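Local atomic coordinates of protein (hdlp (histone deacetylase-like protein)) (Aquifex aeolicus, PDB entry 1C3P), a protein that probably acts as a zinc-dependent deacetylase of the histone deacetylase family and may take part in acetoin breakdown. Residues M38-E43 with S314-P319; V273-A278 with T307-E312; E92-Y97 with F141-N146; D263-F268 with G295-Y300; K48-T53 with T110-E115. One frame throughout, in Å; residues are numbered along the deposited sequence.

Contact 1 (M38-E43 with S314-P319); sequences MNLIDE and SGREVP
Leu40 overlaps the aliphatic part of Arg316: its CD2 meets Arg316 CD at 3.4 Å, the two side chains crossing obliquely. The other methyl group, CD1, reaches tip to tip toward Pro319, 4.2 Å from its CD. Farther along, Met38 folds at its second and third torsions and brings CE to 3.4 Å from Pro319 CG, closer than usual for two carbons; a flexible thioether suits this bend against a rigid ring. Arg316 is bent at chi3 (68°), and its NE donates to Ser314 OG of its own segment at 3.2 Å, close to the guanidinium plane. Its NH1 lies implausibly near the Leu40 backbone, so the exact pose of the guanidinium is doubtful. Water 1 donates to Asn39 O over 3.1 Å and, as modelled, also accepts from Arg316 NH1. Asp42 adds an opposite charge, but its OD2 stays 4.1 Å from Arg316 NH2, beyond a salt bridge. Thr307 and Cys311 of helix 299-314 also touch Leu40, whose carbonyl oxygen accepts from Trp310 NE1. Asn39 and Gly315, both with positive phi, end helices 28-37 and 299-314; the contact thus joins two helix C-termini, the first closed by a Schellman motif, at the periphery of the alpha/beta fold.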
# COMPACT_ATOMS: atom_id res chain seq x y z
N MET A 38 14.20 0.12 -18.04
CA MET A 38 13.29 -0.53 -19.02
C MET A 38 12.75 0.46 -20.07
O MET A 38 11.99 0.07 -20.97
CB MET A 38 12.09 -1.14 -18.28
CG MET A 38 12.41 -2.29 -17.35
SD MET A 38 12.75 -3.79 -18.29
CE MET A 38 11.15 -4.01 -19.08
N ASN A 39 13.15 1.72 -19.93
CA ASN A 39 12.71 2.81 -20.81
C ASN A 39 11.20 2.89 -20.83
O ASN A 39 10.58 3.05 -21.89
CB ASN A 39 13.26 2.62 -22.23
CG ASN A 39 14.77 2.52 -22.25
OD1 ASN A 39 15.45 3.36 -21.68
ND2 ASN A 39 15.29 1.49 -22.90
N LEU A 40 10.60 2.77 -19.64
CA LEU A 40 9.15 2.82 -19.52
C LEU A 40 8.63 4.10 -18.85
O LEU A 40 7.46 4.17 -18.47
CB LEU A 40 8.63 1.59 -18.77
CG LEU A 40 8.78 0.26 -19.52
CD1 LEU A 40 8.19 -0.86 -18.69
CD2 LEU A 40 8.07 0.33 -20.85
N ILE A 41 9.49 5.10 -18.74
CA ILE A 41 9.07 6.36 -18.15
C ILE A 41 9.86 7.56 -18.69
O ILE A 41 11.06 7.47 -18.93
CB ILE A 41 9.19 6.30 -16.59
CG1 ILE A 41 8.59 7.57 -16.00
CG2 ILE A 41 10.63 6.16 -16.17
CD1 ILE A 41 7.17 7.76 -16.35
N ASP A 42 9.17 8.68 -18.88
CA ASP A 42 9.82 9.90 -19.38
C ASP A 42 9.77 10.97 -18.29
O ASP A 42 8.85 11.00 -17.49
CB ASP A 42 9.11 10.41 -20.63
CG ASP A 42 9.06 9.38 -21.73
OD1 ASP A 42 10.14 8.84 -22.07
OD2 ASP A 42 7.96 9.10 -22.26
N GLU A 43 10.75 11.87 -18.30
CA GLU A 43 10.83 12.95 -17.30
C GLU A 43 9.57 13.73 -17.05
O GLU A 43 9.25 14.06 -15.90
CB GLU A 43 11.91 13.97 -17.68
CG GLU A 43 13.34 13.49 -17.53
CD GLU A 43 14.33 14.63 -17.72
OE1 GLU A 43 14.23 15.63 -16.97
OE2 GLU A 43 15.19 14.54 -18.62
N SER A 314 -0.16 4.28 -17.81
CA SER A 314 0.58 5.03 -18.83
C SER A 314 0.13 4.71 -20.25
O SER A 314 0.43 5.45 -21.19
CB SER A 314 2.09 4.74 -18.67
OG SER A 314 2.87 5.48 -19.59
N GLY A 315 -0.57 3.60 -20.41
CA GLY A 315 -1.05 3.24 -21.73
C GLY A 315 0.02 2.67 -22.64
O GLY A 315 -0.04 2.85 -23.86
N ARG A 316 1.00 1.99 -22.07
CA ARG A 316 2.02 1.41 -22.93
C ARG A 316 2.02 -0.11 -22.82
O ARG A 316 1.64 -0.68 -21.80
CB ARG A 316 3.39 1.96 -22.59
CG ARG A 316 3.96 1.55 -21.27
CD ARG A 316 5.30 2.25 -21.13
NE ARG A 316 5.14 3.69 -20.98
CZ ARG A 316 6.14 4.56 -21.04
NH1 ARG A 316 7.37 4.13 -21.26
NH2 ARG A 316 5.93 5.85 -20.81
N GLU A 317 2.43 -0.77 -23.90
CA GLU A 317 2.46 -2.23 -23.88
C GLU A 317 3.50 -2.71 -22.91
O GLU A 317 4.52 -2.05 -22.69
CB GLU A 317 2.73 -2.78 -25.28
CG GLU A 317 1.47 -3.26 -26.00
CD GLU A 317 0.39 -2.20 -26.11
OE1 GLU A 317 -0.71 -2.51 -26.61
OE2 GLU A 317 0.63 -1.04 -25.70
N VAL A 318 3.22 -3.86 -22.30
CA VAL A 318 4.13 -4.45 -21.34
C VAL A 318 5.12 -5.33 -22.08
O VAL A 318 4.72 -6.27 -22.74
CB VAL A 318 3.37 -5.33 -20.33
CG1 VAL A 318 4.33 -5.89 -19.30
CG2 VAL A 318 2.26 -4.53 -19.66
N PRO A 319 6.42 -5.02 -21.99
CA PRO A 319 7.40 -5.86 -22.69
C PRO A 319 7.32 -7.26 -22.09
O PRO A 319 7.05 -7.41 -20.90
CB PRO A 319 8.72 -5.17 -22.40
CG PRO A 319 8.47 -4.57 -21.04
CD PRO A 319 7.12 -3.93 -21.30
O HOH W 1 9.04 5.65 -22.52

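Contact 2 (V273-A278 with T307-E312); sequences VAFLKA and TLIWCE
Leu276 and Leu308 cross at about a right angle, with Leu276 CD1 4.0 Å from Leu308 CB. Leu276 is extended, CG anti to the backbone N (chi1 -170°), and its second methyl, CD2, lies 3.8 Å from Glu312 CG. Glu312 has an unusual chi1 of -121° and a bend at chi2, offering its CG methylene to the leucine while OE1 forms a salt bridge with Arg283. Phe275 likewise holds CG anti to its backbone N, and its CE2 comes to 3.6 Å from Ile309 CG1. Ile309 CD1 also lies 3.9 Å from that ring carbon, a little farther than CG1. Branched aliphatic side chains, one aromatic and the glutamate methylene make up the interface; such apolar groups suit helices that share no polar bonds between these segments. The axes of the short segments approach to 9.8 Å and cross at -41°, running broadly in the same direction. Such packing is characteristic of neighbouring helices flanking the parallel sheet of an alpha/beta fold, here those before and after strand 290-292.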
# COMPACT_ATOMS: atom_id res chain seq x y z
N VAL A 273 0.13 -10.95 -12.61
CA VAL A 273 -0.95 -10.75 -13.56
C VAL A 273 -2.31 -10.70 -12.89
O VAL A 273 -3.19 -9.98 -13.33
CB VAL A 273 -0.91 -11.83 -14.65
CG1 VAL A 273 -2.13 -11.71 -15.54
CG2 VAL A 273 0.34 -11.62 -15.51
N ALA A 274 -2.49 -11.45 -11.80
CA ALA A 274 -3.76 -11.38 -11.08
C ALA A 274 -3.77 -10.04 -10.32
O ALA A 274 -4.82 -9.42 -10.15
CB ALA A 274 -3.87 -12.56 -10.11
N PHE A 275 -2.58 -9.59 -9.87
CA PHE A 275 -2.44 -8.32 -9.15
C PHE A 275 -2.90 -7.21 -10.09
O PHE A 275 -3.65 -6.30 -9.70
CB PHE A 275 -0.96 -8.13 -8.78
CG PHE A 275 -0.64 -6.80 -8.15
CD1 PHE A 275 -1.04 -6.50 -6.85
CD2 PHE A 275 0.11 -5.86 -8.85
CE1 PHE A 275 -0.68 -5.29 -6.26
CE2 PHE A 275 0.47 -4.65 -8.28
CZ PHE A 275 0.08 -4.36 -6.98
N LEU A 276 -2.47 -7.31 -11.34
CA LEU A 276 -2.83 -6.34 -12.36
C LEU A 276 -4.33 -6.41 -12.64
O LEU A 276 -4.99 -5.37 -12.75
CB LEU A 276 -2.00 -6.62 -13.62
CG LEU A 276 -2.01 -5.60 -14.77
CD1 LEU A 276 -1.23 -6.17 -15.96
CD2 LEU A 276 -3.42 -5.30 -15.21
N LYS A 277 -4.88 -7.61 -12.77
CA LYS A 277 -6.31 -7.71 -13.03
C LYS A 277 -7.15 -7.15 -11.89
O LYS A 277 -8.21 -6.57 -12.12
CB LYS A 277 -6.75 -9.16 -13.28
CG LYS A 277 -6.44 -9.64 -14.66
CD LYS A 277 -7.36 -10.79 -15.02
CE LYS A 277 -8.82 -10.35 -14.98
NZ LYS A 277 -9.74 -11.45 -15.37
N ALA A 278 -6.66 -7.31 -10.67
CA ALA A 278 -7.38 -6.80 -9.50
C ALA A 278 -7.52 -5.28 -9.62
O ALA A 278 -8.58 -4.68 -9.40
CB ALA A 278 -6.61 -7.16 -8.20
N THR A 307 5.55 -2.18 -12.08
CA THR A 307 5.82 -1.80 -13.46
C THR A 307 4.56 -2.13 -14.28
O THR A 307 4.17 -1.35 -15.14
CB THR A 307 7.08 -2.52 -14.01
OG1 THR A 307 8.24 -1.93 -13.41
CG2 THR A 307 7.17 -2.40 -15.53
N LEU A 308 3.92 -3.27 -14.00
CA LEU A 308 2.69 -3.61 -14.71
C LEU A 308 1.64 -2.52 -14.48
O LEU A 308 0.91 -2.11 -15.40
CB LEU A 308 2.13 -4.97 -14.26
CG LEU A 308 2.96 -6.21 -14.59
CD1 LEU A 308 2.22 -7.49 -14.17
CD2 LEU A 308 3.23 -6.22 -16.10
N ILE A 309 1.56 -2.04 -13.24
CA ILE A 309 0.60 -0.99 -12.92
C ILE A 309 0.94 0.28 -13.70
O ILE A 309 0.05 0.93 -14.25
CB ILE A 309 0.62 -0.62 -11.42
CG1 ILE A 309 0.20 -1.83 -10.58
CG2 ILE A 309 -0.30 0.56 -11.18
CD1 ILE A 309 -1.21 -2.30 -10.86
N TRP A 310 2.22 0.64 -13.75
CA TRP A 310 2.59 1.87 -14.46
C TRP A 310 2.27 1.74 -15.96
O TRP A 310 1.74 2.68 -16.57
CB TRP A 310 4.06 2.19 -14.25
CG TRP A 310 4.49 3.42 -14.96
CD1 TRP A 310 5.39 3.50 -15.98
CD2 TRP A 310 3.95 4.74 -14.80
NE1 TRP A 310 5.44 4.78 -16.47
CE2 TRP A 310 4.56 5.57 -15.76
CE3 TRP A 310 3.00 5.31 -13.93
CZ2 TRP A 310 4.27 6.93 -15.88
CZ3 TRP A 310 2.70 6.66 -14.05
CH2 TRP A 310 3.34 7.46 -15.02
N CYS A 311 2.57 0.58 -16.54
CA CYS A 311 2.27 0.36 -17.95
C CYS A 311 0.77 0.48 -18.23
O CYS A 311 0.38 1.09 -19.22
CB CYS A 311 2.80 -1.01 -18.41
SG CYS A 311 4.62 -1.13 -18.59
N GLU A 312 -0.08 -0.08 -17.35
CA GLU A 312 -1.54 0.02 -17.53
C GLU A 312 -2.00 1.48 -17.52
O GLU A 312 -2.74 1.92 -18.39
CB GLU A 312 -2.30 -0.67 -16.38
CG GLU A 312 -3.24 -1.79 -16.75
CD GLU A 312 -4.20 -1.47 -17.88
OE1 GLU A 312 -4.96 -0.48 -17.82
OE2 GLU A 312 -4.19 -2.25 -18.86

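Contact 3 (E92-Y97 with F141-N146); sequences ENPVSY and FCYINN. Unlike the reference sequence in segment 141-146: Asn146 (reference Asp).
Close to the zinc site, the loop of Glu92, Asn93 and Pro94 packs against and hydrogen-bonds to the loop carrying Phe141 and Tyr143; the side chain of Phe141 lies about 7 Å from that of His170, a zinc ligand. Asn93 OD1 accepts from Phe141 N at 2.8 Å, the donor sitting nearly along the C=O axis although the N-H is bent (131°). Asparagine suits this place because its amide has two ends: ND2 donates to Asn87 O and, weakly, to Glu92 OE1. Glu92 in turn receives Gly140 N on OE1, so the backbone just before Phe141 is held too. Tyr143 brings its hydroxyl to the backbone at Pro94. OH donates to Pro94 O over 2.6 Å, in the carbonyl plane on a lone pair, and accepts from water 2, which also contacts Ser96 OG at 2.6 Å. Ring atom CE2 of Tyr143 lies 3.7 Å from Asn93 CB, and Pro94 CD packs 3.2 Å from Tyr143 OH. A phenylalanine at Tyr143 would probably leave Pro94 O and water 2 without their hydroxyl partner and remove the bond that ties this ring to segment 92-97. Glu92 O is buried 3.4 Å from Phe141 CD2 and has no polar partner. The polar hold between the loops rests on the asparagine amide and on a phenol that donates one hydrogen bond and accepts one.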
# COMPACT_ATOMS: atom_id res chain seq x y z
N GLU A 92 10.31 -3.10 15.45
CA GLU A 92 9.24 -2.79 14.52
C GLU A 92 9.24 -1.37 13.94
O GLU A 92 9.27 -1.19 12.72
CB GLU A 92 7.92 -3.10 15.23
CG GLU A 92 6.65 -2.70 14.52
CD GLU A 92 5.43 -3.29 15.20
OE1 GLU A 92 4.36 -2.62 15.19
OE2 GLU A 92 5.54 -4.42 15.73
N ASN A 93 9.23 -0.37 14.82
CA ASN A 93 9.22 1.04 14.41
C ASN A 93 10.45 1.70 15.03
O ASN A 93 10.34 2.53 15.93
CB ASN A 93 7.94 1.69 14.92
CG ASN A 93 6.72 0.84 14.63
OD1 ASN A 93 6.41 0.55 13.46
ND2 ASN A 93 6.02 0.42 15.68
N PRO A 94 11.64 1.36 14.51
CA PRO A 94 12.94 1.85 14.98
C PRO A 94 13.22 3.31 14.73
O PRO A 94 12.55 3.95 13.94
CB PRO A 94 13.93 0.99 14.19
CG PRO A 94 13.09 -0.18 13.70
CD PRO A 94 11.84 0.52 13.32
N VAL A 95 14.23 3.83 15.41
CA VAL A 95 14.66 5.19 15.17
C VAL A 95 15.48 5.15 13.87
O VAL A 95 16.37 4.31 13.73
CB VAL A 95 15.56 5.69 16.33
CG1 VAL A 95 16.25 7.00 15.94
CG2 VAL A 95 14.71 5.92 17.57
N SER A 96 15.15 6.01 12.90
CA SER A 96 15.90 6.09 11.64
C SER A 96 15.42 7.33 10.88
O SER A 96 14.44 7.96 11.28
CB SER A 96 15.67 4.87 10.75
OG SER A 96 14.50 5.02 9.97
N TYR A 97 16.09 7.69 9.78
CA TYR A 97 15.61 8.85 9.04
C TYR A 97 14.38 8.57 8.18
O TYR A 97 13.87 9.44 7.49
CB TYR A 97 16.74 9.50 8.23
CG TYR A 97 17.74 10.20 9.13
CD1 TYR A 97 18.83 9.52 9.67
CD2 TYR A 97 17.54 11.53 9.50
CE1 TYR A 97 19.71 10.16 10.56
CE2 TYR A 97 18.40 12.18 10.39
CZ TYR A 97 19.48 11.49 10.91
OH TYR A 97 20.33 12.13 11.79
N PHE A 141 5.61 -0.89 11.14
CA PHE A 141 6.64 -0.25 10.32
C PHE A 141 6.20 1.12 9.85
O PHE A 141 6.95 1.80 9.17
CB PHE A 141 6.94 -1.03 9.03
CG PHE A 141 7.26 -2.49 9.22
CD1 PHE A 141 7.26 -3.34 8.11
CD2 PHE A 141 7.58 -3.01 10.47
CE1 PHE A 141 7.57 -4.68 8.24
CE2 PHE A 141 7.89 -4.37 10.60
CZ PHE A 141 7.89 -5.20 9.48
N CYS A 142 4.97 1.52 10.19
CA CYS A 142 4.48 2.83 9.75
C CYS A 142 4.48 3.88 10.87
O CYS A 142 4.08 3.59 12.01
CB CYS A 142 3.06 2.69 9.21
SG CYS A 142 2.91 1.53 7.83
N TYR A 143 4.93 5.09 10.53
CA TYR A 143 4.97 6.20 11.48
C TYR A 143 3.94 7.27 11.14
O TYR A 143 3.41 7.93 12.04
CB TYR A 143 6.35 6.87 11.53
CG TYR A 143 7.50 5.90 11.72
CD1 TYR A 143 8.06 5.23 10.64
CD2 TYR A 143 8.02 5.67 12.99
CE1 TYR A 143 9.14 4.35 10.81
CE2 TYR A 143 9.09 4.79 13.18
CZ TYR A 143 9.64 4.13 12.08
OH TYR A 143 10.73 3.30 12.24
N ILE A 144 3.65 7.44 9.86
CA ILE A 144 2.66 8.43 9.43
C ILE A 144 1.68 7.70 8.52
O ILE A 144 2.09 6.97 7.61
CB ILE A 144 3.34 9.57 8.67
CG1 ILE A 144 4.39 10.23 9.57
CG2 ILE A 144 2.30 10.55 8.14
CD1 ILE A 144 5.13 11.42 8.95
N ASN A 145 0.38 7.89 8.76
CA ASN A 145 -0.64 7.21 7.95
C ASN A 145 -1.03 8.13 6.77
O ASN A 145 -1.94 8.95 6.91
CB ASN A 145 -1.86 6.92 8.84
CG ASN A 145 -2.80 5.91 8.21
OD1 ASN A 145 -3.23 6.08 7.08
ND2 ASN A 145 -3.11 4.86 8.95
N ASN A 146 -0.37 8.00 5.62
CA ASN A 146 -0.71 8.92 4.52
C ASN A 146 -2.13 8.68 4.01
O ASN A 146 -2.80 9.62 3.59
CB ASN A 146 0.36 8.87 3.42
CG ASN A 146 0.45 7.53 2.75
OD1 ASN A 146 -0.08 7.34 1.66
ND2 ASN A 146 1.11 6.56 3.41
O HOH W 2 12.62 3.22 10.41

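Contact 4 (D263-F268 with G295-Y300); sequences DYLSKF and GGYHPY
This is a buried, mixed polar and CH-pi contact between two loops beside the zinc site: Asp263 and Leu265, after strand 250-254, meet Tyr297, just ahead of helix 299-314. Asp263 OD1 accepts from Tyr297 N at 2.8 Å in a nearly straight bond (164°), the donor standing 35° out of the carboxylate plane. Water 3 donates to the same oxygen over 2.9 Å. The other oxygen, OD2, takes Leu265 N at 2.9 Å on its anti side, which makes an Asx turn within the type I turn from Asp263 to Ser266. That turn presents Leu265 to the tyrosine: its CD1 sits 3.2 Å above the ring plane, over the centre, a CH-pi contact on one face. At Gly295 a side chain would run into Tyr297 OH, which is consistent with a glycine there. The side chains of Asp263 and of the zinc ligand Asp258 approach to about 3 Å. An alanine at Asp263 would probably leave Tyr297 N and Leu265 N without their acceptor and let the turn beside the ring shift. With both oxygens accepting N-H groups, the carboxylate is probably held against rotation, and it ties the backbone of Tyr297 to the turn whose leucine covers the ring.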
# COMPACT_ATOMS: atom_id res chain seq x y z
N ASP A 263 6.73 -12.94 -2.13
CA ASP A 263 6.90 -12.14 -0.92
C ASP A 263 6.55 -13.03 0.26
O ASP A 263 5.41 -13.49 0.42
CB ASP A 263 6.03 -10.88 -1.00
CG ASP A 263 6.36 -9.87 0.08
OD1 ASP A 263 6.20 -8.67 -0.19
OD2 ASP A 263 6.77 -10.27 1.20
N TYR A 264 7.56 -13.26 1.08
CA TYR A 264 7.43 -14.14 2.23
C TYR A 264 6.64 -13.52 3.36
O TYR A 264 6.22 -14.23 4.27
CB TYR A 264 8.83 -14.59 2.71
CG TYR A 264 9.58 -13.61 3.59
CD1 TYR A 264 9.18 -13.39 4.92
CD2 TYR A 264 10.70 -12.93 3.12
CE1 TYR A 264 9.88 -12.51 5.75
CE2 TYR A 264 11.41 -12.04 3.95
CZ TYR A 264 10.99 -11.84 5.26
OH TYR A 264 11.67 -10.97 6.08
N LEU A 265 6.42 -12.21 3.32
CA LEU A 265 5.64 -11.61 4.39
C LEU A 265 4.14 -11.89 4.27
O LEU A 265 3.36 -11.41 5.09
CB LEU A 265 5.91 -10.11 4.51
CG LEU A 265 7.25 -9.86 5.22
CD1 LEU A 265 7.41 -8.38 5.53
CD2 LEU A 265 7.28 -10.65 6.52
N SER A 266 3.75 -12.66 3.26
CA SER A 266 2.34 -13.04 3.15
C SER A 266 2.27 -14.52 2.82
O SER A 266 3.17 -15.08 2.19
CB SER A 266 1.60 -12.29 2.03
OG SER A 266 1.78 -12.92 0.77
N LYS A 267 1.19 -15.16 3.25
CA LYS A 267 0.99 -16.56 2.93
C LYS A 267 0.15 -16.66 1.66
O LYS A 267 -0.36 -17.73 1.33
CB LYS A 267 0.30 -17.28 4.09
CG LYS A 267 1.10 -17.22 5.38
CD LYS A 267 2.49 -17.77 5.19
CE LYS A 267 3.27 -17.68 6.48
NZ LYS A 267 4.68 -18.09 6.29
N PHE A 268 -0.01 -15.54 0.96
CA PHE A 268 -0.76 -15.50 -0.30
C PHE A 268 0.23 -15.89 -1.41
O PHE A 268 1.41 -15.54 -1.34
CB PHE A 268 -1.29 -14.09 -0.59
CG PHE A 268 -2.46 -13.67 0.26
CD1 PHE A 268 -3.04 -12.40 0.08
CD2 PHE A 268 -3.01 -14.51 1.23
CE1 PHE A 268 -4.14 -11.98 0.83
CE2 PHE A 268 -4.13 -14.10 1.99
CZ PHE A 268 -4.68 -12.85 1.79
N GLY A 295 2.74 -2.06 1.25
CA GLY A 295 3.74 -3.02 1.67
C GLY A 295 4.14 -3.90 0.50
O GLY A 295 3.33 -4.18 -0.38
N GLY A 296 5.40 -4.32 0.50
CA GLY A 296 5.94 -5.15 -0.56
C GLY A 296 7.37 -5.24 -0.09
O GLY A 296 8.01 -4.21 0.12
N TYR A 297 7.88 -6.45 0.08
CA TYR A 297 9.21 -6.59 0.65
C TYR A 297 10.23 -7.39 -0.17
O TYR A 297 11.35 -7.58 0.29
CB TYR A 297 9.07 -7.18 2.06
CG TYR A 297 8.01 -6.45 2.89
CD1 TYR A 297 6.64 -6.74 2.74
CD2 TYR A 297 8.37 -5.43 3.75
CE1 TYR A 297 5.66 -6.02 3.45
CE2 TYR A 297 7.41 -4.70 4.46
CZ TYR A 297 6.07 -4.99 4.31
OH TYR A 297 5.16 -4.24 5.03
N HIS A 298 9.84 -7.83 -1.36
CA HIS A 298 10.73 -8.56 -2.26
C HIS A 298 11.01 -7.60 -3.41
O HIS A 298 10.09 -7.20 -4.12
CB HIS A 298 10.07 -9.81 -2.83
CG HIS A 298 11.01 -10.65 -3.65
ND1 HIS A 298 11.76 -11.66 -3.11
CD2 HIS A 298 11.39 -10.53 -4.94
CE1 HIS A 298 12.57 -12.15 -4.03
NE2 HIS A 298 12.37 -11.48 -5.15
N PRO A 299 12.28 -7.22 -3.61
CA PRO A 299 12.66 -6.28 -4.67
C PRO A 299 12.24 -6.64 -6.09
O PRO A 299 11.79 -5.77 -6.84
CB PRO A 299 14.19 -6.19 -4.50
CG PRO A 299 14.54 -7.56 -3.95
CD PRO A 299 13.49 -7.65 -2.87
N TYR A 300 12.41 -7.89 -6.47
CA TYR A 300 12.04 -8.31 -7.81
C TYR A 300 10.53 -8.26 -8.00
O TYR A 300 10.03 -7.79 -9.02
CB TYR A 300 12.49 -9.74 -8.06
CG TYR A 300 13.99 -9.98 -8.10
CD1 TYR A 300 14.90 -9.03 -7.63
CD2 TYR A 300 14.49 -11.20 -8.54
CE1 TYR A 300 16.27 -9.30 -7.60
CE2 TYR A 300 15.84 -11.48 -8.52
CZ TYR A 300 16.72 -10.53 -8.05
OH TYR A 300 18.06 -10.84 -7.99
O HOH W 3 6.77 -7.87 -2.91

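Contact 5 (K48-T53 with T110-E115); sequences KSRPAT and TVQAIE
Arg50 and Gln112 lie side by side and slide past each other in opposite directions, forming the close-packed part of this contact. Carbon meets carbon along their stems, with Arg50 CG 3.9 Å from Gln112 CG, and Gln112 CG lies the same distance from Arg50 NE. Long unbranched chains suit such a place, since methylenes fill it while polar ends reach onward. Gln112 is extended beyond CG, its chi2 of 178° placing CD anti to CA, 3.6 Å from Arg50 N. Buried Val111 adds a methyl group, CG1, 3.3 Å from Arg50 NH2. Ser49 is also buried, and its OG is hydrogen-bonded to Tyr12 and Ser109. The loop follows strand 46-48, an outermost strand of the parallel sheet, and packs on helix 98-118, so the contact binds the connection after an edge strand to a flanking helix of the alpha/beta fold. Toward the outer side the packing gives way to charge and water. Arg50 NH2 reaches tip to tip toward Glu115, donating to OE2 at 3.0 Å within a salt bridge (157°); the acceptor lies in the guanidinium plane, and the donor stands above the carboxylate plane. Glu56 is a second carboxylate partner of NH2. Water 4 accepts from Arg50 NE at 2.8 Å and donates to Glu115 OE1, an indirect link alongside the direct one. Arg50 NH1 also donates to Pro51 O over 3.0 Å, which probably helps keep the guanidinium from turning.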
# COMPACT_ATOMS: atom_id res chain seq x y z
N LYS A 48 8.37 15.32 -8.78
CA LYS A 48 9.26 15.11 -7.64
C LYS A 48 8.49 15.23 -6.33
O LYS A 48 7.78 16.20 -6.11
CB LYS A 48 10.40 16.15 -7.64
CG LYS A 48 11.37 16.00 -6.48
CD LYS A 48 12.47 17.06 -6.51
CE LYS A 48 13.45 16.87 -5.37
NZ LYS A 48 14.13 15.55 -5.41
N SER A 49 8.65 14.24 -5.47
CA SER A 49 7.99 14.22 -4.17
C SER A 49 8.39 15.41 -3.31
O SER A 49 9.55 15.85 -3.33
CB SER A 49 8.36 12.96 -3.39
OG SER A 49 8.06 11.75 -4.10
N ARG A 50 7.43 15.93 -2.55
CA ARG A 50 7.68 17.03 -1.63
C ARG A 50 7.25 16.56 -0.24
O ARG A 50 6.42 15.66 -0.09
CB ARG A 50 6.83 18.26 -1.99
CG ARG A 50 5.32 18.13 -1.69
CD ARG A 50 4.63 19.45 -1.95
NE ARG A 50 3.17 19.40 -1.87
CZ ARG A 50 2.46 19.17 -0.77
NH1 ARG A 50 3.06 18.96 0.40
NH2 ARG A 50 1.14 19.16 -0.83
N PRO A 51 7.84 17.14 0.81
CA PRO A 51 7.45 16.75 2.16
C PRO A 51 6.03 17.22 2.46
O PRO A 51 5.58 18.23 1.91
CB PRO A 51 8.45 17.51 3.04
CG PRO A 51 9.66 17.65 2.12
CD PRO A 51 8.95 18.10 0.86
N ALA A 52 5.31 16.48 3.31
CA ALA A 52 3.98 16.90 3.75
C ALA A 52 4.27 18.09 4.68
O ALA A 52 5.27 18.08 5.40
CB ALA A 52 3.31 15.78 4.54
N THR A 53 3.41 19.11 4.69
CA THR A 53 3.64 20.24 5.58
C THR A 53 3.12 19.85 6.95
O THR A 53 2.37 18.89 7.07
CB THR A 53 2.90 21.50 5.11
OG1 THR A 53 1.48 21.27 5.14
CG2 THR A 53 3.34 21.86 3.69
N THR A 110 1.43 11.62 -1.33
CA THR A 110 0.04 11.22 -1.39
C THR A 110 -0.83 12.45 -1.57
O THR A 110 -1.81 12.40 -2.31
CB THR A 110 -0.37 10.44 -0.14
OG1 THR A 110 0.16 9.12 -0.25
CG2 THR A 110 -1.91 10.41 0.03
N VAL A 111 -0.46 13.56 -0.94
CA VAL A 111 -1.23 14.78 -1.13
C VAL A 111 -1.05 15.21 -2.59
O VAL A 111 -2.00 15.64 -3.26
CB VAL A 111 -0.79 15.92 -0.17
CG1 VAL A 111 -1.54 17.19 -0.51
CG2 VAL A 111 -1.08 15.53 1.28
N GLN A 112 0.17 15.08 -3.11
CA GLN A 112 0.43 15.43 -4.50
C GLN A 112 -0.40 14.55 -5.43
O GLN A 112 -0.95 15.02 -6.42
CB GLN A 112 1.91 15.28 -4.84
CG GLN A 112 2.80 16.21 -4.04
CD GLN A 112 4.26 16.02 -4.35
OE1 GLN A 112 4.82 16.67 -5.24
NE2 GLN A 112 4.89 15.09 -3.64
N ALA A 113 -0.49 13.27 -5.12
CA ALA A 113 -1.30 12.38 -5.95
C ALA A 113 -2.75 12.86 -5.95
O ALA A 113 -3.43 12.86 -6.97
CB ALA A 113 -1.24 10.96 -5.43
N ILE A 114 -3.23 13.26 -4.79
CA ILE A 114 -4.61 13.75 -4.73
C ILE A 114 -4.75 15.06 -5.50
O ILE A 114 -5.74 15.26 -6.22
CB ILE A 114 -5.07 13.92 -3.29
CG1 ILE A 114 -5.11 12.54 -2.61
CG2 ILE A 114 -6.47 14.55 -3.28
CD1 ILE A 114 -5.23 12.63 -1.07
N GLU A 115 -3.76 15.94 -5.35
CA GLU A 115 -3.79 17.23 -6.08
C GLU A 115 -3.91 16.98 -7.58
O GLU A 115 -4.70 17.63 -8.27
CB GLU A 115 -2.52 18.05 -5.81
CG GLU A 115 -2.43 18.64 -4.41
CD GLU A 115 -1.07 19.26 -4.12
OE1 GLU A 115 -0.17 19.21 -4.99
OE2 GLU A 115 -0.89 19.79 -3.00
O HOH W 4 2.34 19.96 -4.50

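In the fold
Contacts 3 and 4 both flank the zinc site, which holds no metal in this model, and they meet directly: Phe141 CE1 packs 3.8 Å from Tyr297 CE2. Leu265 of contact 4 lies about 4 Å from His170, and Phe275 of contact 2 about 7 Å from Asp258, both between side chains. Contact 2 shares helix 299-314 with contact 4, so one helix runs from the neighbourhood of the site to contact 1, where Val318 CG1 packs 3.4 Å from Leu308 CD2. Contact 5 is joined to contact 3 by a probable hydrogen bond of 2.6 Å between Thr110 OG1 and Asn146 OD1. Contacts 1 and 5 lie away from the metal site, their centres about 23 Å apart.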